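Local structure of universal stress protein MT1672 (Mycobacterium tuberculosis, 1TQ8) at the interface of chains A and B and the interface of chains A and C. The protein is a universal stress protein that probably binds an adenine nucleotide and contributes to stress responses. Numbering follows the deposited sequence. Chains: chain A/B/C, hypothetical protein Rv1636.

Contact 1: the interface of chains A and B. Residues chain A 111, 125-128, 143; chain B 134-135, 137-138.
Packing between chains A and B is apolar in this patch: no nitrogen or oxygen of one chain comes within bonding reach of the other. B:Leu138 is the main intruder. Its CG stands anti to the carbonyl carbon and its second torsion is extended (chi2 174°), which delivers the two methyls to different neighbours. CD1 settles over the backbone after A:Val125, with A:Asn127 CA 3.6 Å from B:Leu138 CD1. B:Leu138 CD2 meets A:Val125 CG2, the branch in the crowded position between N and C, tip to tip at 3.9 Å. The other valine branch, CG1, is crossed obliquely by B:Leu137, whose CD2 lies 3.4 Å from A:Val125 CG1. A:Leu111 extends this row, crossing B:Leu137 at about a right angle with CD2 4.1 Å from B:Leu137 CD2. On the other flank B:Ala134 CB fits between A:Val125 CB and A:Val128 CG1, and sits 3.4 Å from A:Gly126 O.

Polar contacts lie within chain A and shape the receiving surface. A:Asn127 ND2 donates to A:Ala143 O at 2.8 Å; the bond is fairly straight (159° at H), near the amide plane, and uses a lone pair of the carbonyl. This should help hold the carboxamide's rotation. A:Asn127 OD1 also accepts from A:Val128 N at 2.8 Å, but the donor stands above the carbonyl plane and the bond is bent (120° at H).

Helix 133-137 of chain B and the residue following it thus dock at the end of strand 122-126 of chain A, where A:Gly126 opens the family's glycine-rich nucleotide-binding motif; helix 107-117 flanks one side and helix 141-148 the other.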
loop_
_atom_site.group_PDB
_atom_site.type_symbol
_atom_site.label_atom_id
_atom_site.label_comp_id
_atom_site.label_asym_id
_atom_site.label_seq_id
_atom_site.Cartn_x
_atom_site.Cartn_y
_atom_site.Cartn_z
ATOM N N LEU A 111 15.826 -5.005 -6.529
ATOM C CA LEU A 111 15.370 -4.109 -7.588
ATOM C C LEU A 111 15.874 -2.673 -7.374
ATOM O O LEU A 111 16.298 -2.009 -8.321
ATOM C CB LEU A 111 13.843 -4.134 -7.694
ATOM C CG LEU A 111 13.231 -3.322 -8.840
ATOM C CD1 LEU A 111 13.698 -3.907 -10.165
ATOM C CD2 LEU A 111 11.688 -3.331 -8.756
ATOM N N VAL A 125 6.041 -3.167 -13.827
ATOM C CA VAL A 125 5.603 -4.489 -13.396
ATOM C C VAL A 125 4.164 -4.711 -13.808
ATOM O O VAL A 125 3.409 -3.766 -14.008
ATOM C CB VAL A 125 5.701 -4.690 -11.861
ATOM C CG1 VAL A 125 7.158 -4.572 -11.412
ATOM C CG2 VAL A 125 4.827 -3.670 -11.126
ATOM N N GLY A 126 3.787 -5.969 -13.955
ATOM C CA GLY A 126 2.418 -6.266 -14.310
ATOM C C GLY A 126 1.674 -6.364 -12.993
ATOM O O GLY A 126 2.221 -6.870 -12.007
ATOM N N ASN A 127 0.438 -5.879 -12.963
ATOM C CA ASN A 127 -0.366 -5.904 -11.748
ATOM C C ASN A 127 -0.645 -7.343 -11.377
ATOM O O ASN A 127 -0.696 -8.214 -12.235
ATOM C CB ASN A 127 -1.693 -5.176 -11.982
ATOM C CG ASN A 127 -2.365 -4.730 -10.689
ATOM O OD1 ASN A 127 -1.950 -5.114 -9.595
ATOM N ND2 ASN A 127 -3.413 -3.912 -10.816
ATOM N N VAL A 128 -0.817 -7.602 -10.093
ATOM C CA VAL A 128 -1.127 -8.948 -9.644
ATOM C C VAL A 128 -1.630 -8.813 -8.222
ATOM O O VAL A 128 -1.391 -7.793 -7.586
ATOM C CB VAL A 128 0.115 -9.875 -9.707
ATOM C CG1 VAL A 128 1.236 -9.325 -8.836
ATOM C CG2 VAL A 128 -0.273 -11.294 -9.274
ATOM N N ALA A 143 -2.312 -0.283 -6.881
ATOM C CA ALA A 143 -2.537 -1.549 -7.573
ATOM C C ALA A 143 -4.038 -1.806 -7.703
ATOM O O ALA A 143 -4.516 -2.378 -8.695
ATOM C CB ALA A 143 -1.875 -2.706 -6.824
ATOM N N ALA B 134 6.859 -8.295 -8.770
ATOM C CA ALA B 134 5.609 -7.558 -8.788
ATOM C C ALA B 134 4.852 -7.759 -7.478
ATOM O O ALA B 134 4.360 -6.796 -6.885
ATOM C CB ALA B 134 4.759 -8.008 -9.968
ATOM N N GLY B 135 4.763 -9.012 -7.039
ATOM C CA GLY B 135 4.061 -9.319 -5.807
ATOM C C GLY B 135 4.530 -8.460 -4.647
ATOM O O GLY B 135 3.718 -7.880 -3.924
ATOM N N LEU B 137 6.572 -5.691 -4.914
ATOM C CA LEU B 137 6.571 -4.282 -5.285
ATOM C C LEU B 137 5.192 -3.611 -5.206
ATOM O O LEU B 137 5.100 -2.410 -4.958
ATOM C CB LEU B 137 7.137 -4.112 -6.698
ATOM C CG LEU B 137 7.234 -2.672 -7.208
ATOM C CD1 LEU B 137 8.202 -1.896 -6.350
ATOM C CD2 LEU B 137 7.693 -2.667 -8.654
ATOM N N LEU B 138 4.131 -4.389 -5.387
ATOM C CA LEU B 138 2.769 -3.851 -5.364
ATOM C C LEU B 138 2.048 -3.902 -4.021
ATOM O O LEU B 138 0.881 -3.510 -3.930
ATOM C CB LEU B 138 1.918 -4.586 -6.395
ATOM C CG LEU B 138 2.459 -4.440 -7.816
ATOM C CD1 LEU B 138 1.659 -5.314 -8.775
ATOM C CD2 LEU B 138 2.389 -2.966 -8.229
#

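Contact 2: the interface of chains A and C. Residues chain A 140, 142-143, 155; chain C 140, 142-143, 155.
Two prolines meet across the two-fold axis at the heart of this patch, with A:Pro142 CG 3.6 Å from C:Pro142 CG. The rings cross obliquely and touch through their outer corners, not face on. Beside them the serines meet methylene to methylene, A:Ser140 CB 3.6 Å from C:Ser140 CB. The hydroxyls point back to their own helix starts and merely pass the partner's proline alongside, A:Ser140 OG lying 3.9 Å from C:Pro142 CG. On the far side of the proline pair each isoleucine reaches across to the opposite chain. The tip methyl does the touching, A:Ile155 CD1 standing 3.9 Å from C:Pro142 CB. The twin contact, C:Ile155 CD1 to A:Pro142 CB at 4.1 Å, is equivalent. All cross-chain contacts here are apolar, and no nitrogen or oxygen pair comes within bonding reach, so the patch holds by carbon packing.

Torsions explain how these groups get there. In A:Ile155 CG1 is anti to the carbonyl carbon and the chain then runs extended (chi2 175°), projecting CD1 to full length; C:Ile155 copies this. Each serine OG sits in the crowded position between backbone N and carbonyl carbon (chi1 68° in A:Ser140), which gives it its inward direction. There it accepts a long, weak hydrogen bond from the amide three residues on: A:Ala143 N to A:Ser140 OG is 3.4 Å, and C:Ala143 N to C:Ser140 OG is 3.3 Å. This has the pattern of an N-cap and would help hold the serine rotation, though the lengths argue for a modest effect.

In the fold, A:Ser140 ends the glycine-rich nucleotide-binding motif and precedes helix 141-148, whose first turn carries the proline, while A:Ile155 belongs to strand 152-156, the last strand of the chain. The helix starts meet at the axis, and the last strand of each chain lays its isoleucine against the partner's helix start.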
loop_
_atom_site.group_PDB
_atom_site.type_symbol
_atom_site.label_atom_id
_atom_site.label_comp_id
_atom_site.label_asym_id
_atom_site.label_seq_id
_atom_site.Cartn_x
_atom_site.Cartn_y
_atom_site.Cartn_z
ATOM N N SER A 140 -2.053 -2.413 -2.009
ATOM C CA SER A 140 -1.810 -0.993 -2.142
ATOM C C SER A 140 -2.937 -0.436 -3.001
ATOM O O SER A 140 -3.526 -1.167 -3.800
ATOM C CB SER A 140 -0.454 -0.748 -2.811
ATOM O OG SER A 140 -0.462 -1.171 -4.166
ATOM N N PRO A 142 -2.676 2.035 -5.354
ATOM C CA PRO A 142 -2.341 2.156 -6.774
ATOM C C PRO A 142 -2.559 0.851 -7.527
ATOM O O PRO A 142 -2.982 0.865 -8.680
ATOM C CB PRO A 142 -0.884 2.628 -6.761
ATOM C CG PRO A 142 -0.377 2.202 -5.431
ATOM C CD PRO A 142 -1.539 2.430 -4.508
ATOM N N ALA A 143 -2.312 -0.283 -6.881
ATOM C CA ALA A 143 -2.537 -1.549 -7.573
ATOM C C ALA A 143 -4.038 -1.806 -7.703
ATOM O O ALA A 143 -4.516 -2.378 -8.695
ATOM C CB ALA A 143 -1.875 -2.706 -6.824
ATOM N N ILE A 155 3.719 6.387 -11.369
ATOM C CA ILE A 155 4.117 7.218 -10.240
ATOM C C ILE A 155 5.394 7.950 -10.624
ATOM O O ILE A 155 6.405 7.324 -10.939
ATOM C CB ILE A 155 4.372 6.370 -8.968
ATOM C CG1 ILE A 155 3.102 5.601 -8.589
ATOM C CG2 ILE A 155 4.789 7.269 -7.819
ATOM C CD1 ILE A 155 3.286 4.661 -7.432
ATOM N N SER C 140 2.386 2.795 0.604
ATOM C CA SER C 140 2.417 1.649 -0.285
ATOM C C SER C 140 3.847 1.449 -0.741
ATOM O O SER C 140 4.632 2.399 -0.770
ATOM C CB SER C 140 1.547 1.921 -1.511
ATOM O OG SER C 140 2.161 2.902 -2.341
ATOM N N PRO C 142 4.860 0.664 -3.837
ATOM C CA PRO C 142 5.224 1.318 -5.094
ATOM C C PRO C 142 5.654 2.773 -4.890
ATOM O O PRO C 142 6.621 3.233 -5.502
ATOM C CB PRO C 142 3.973 1.144 -5.972
ATOM C CG PRO C 142 2.899 0.678 -5.044
ATOM C CD PRO C 142 3.570 -0.041 -3.941
ATOM N N ALA C 143 4.968 3.483 -4.002
ATOM C CA ALA C 143 5.317 4.874 -3.707
ATOM C C ALA C 143 6.669 4.927 -3.021
ATOM O O ALA C 143 7.495 5.816 -3.255
ATOM C CB ALA C 143 4.272 5.497 -2.779
ATOM N N ILE C 155 2.685 0.601 -13.296
ATOM C CA ILE C 155 1.931 -0.611 -13.009
ATOM C C ILE C 155 1.021 -0.852 -14.212
ATOM O O ILE C 155 0.112 -0.069 -14.490
ATOM C CB ILE C 155 1.065 -0.439 -11.736
ATOM C CG1 ILE C 155 1.953 -0.057 -10.557
ATOM C CG2 ILE C 155 0.306 -1.716 -11.429
ATOM C CD1 ILE C 155 1.183 0.187 -9.270
#

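The C-alpha centres of contact 1 and contact 2 lie about 8 Å apart, and A:Ala143 belongs to both. Its methyl faces chain B, its carbonyl holds A:Asn127 of the receiving surface, and its amide end faces chain C, so the start of helix 141-148 is common ground. The segments also follow closely in sequence: helix 133-137 and the residue after it enter contact 1, the next residues contact 2, with 143 in both. Two different two-fold interfaces converging on this region fit the deposited four-chain assembly, and could couple subunit packing to the nucleotide motif, although the coordinates alone do not establish the oligomer in solution.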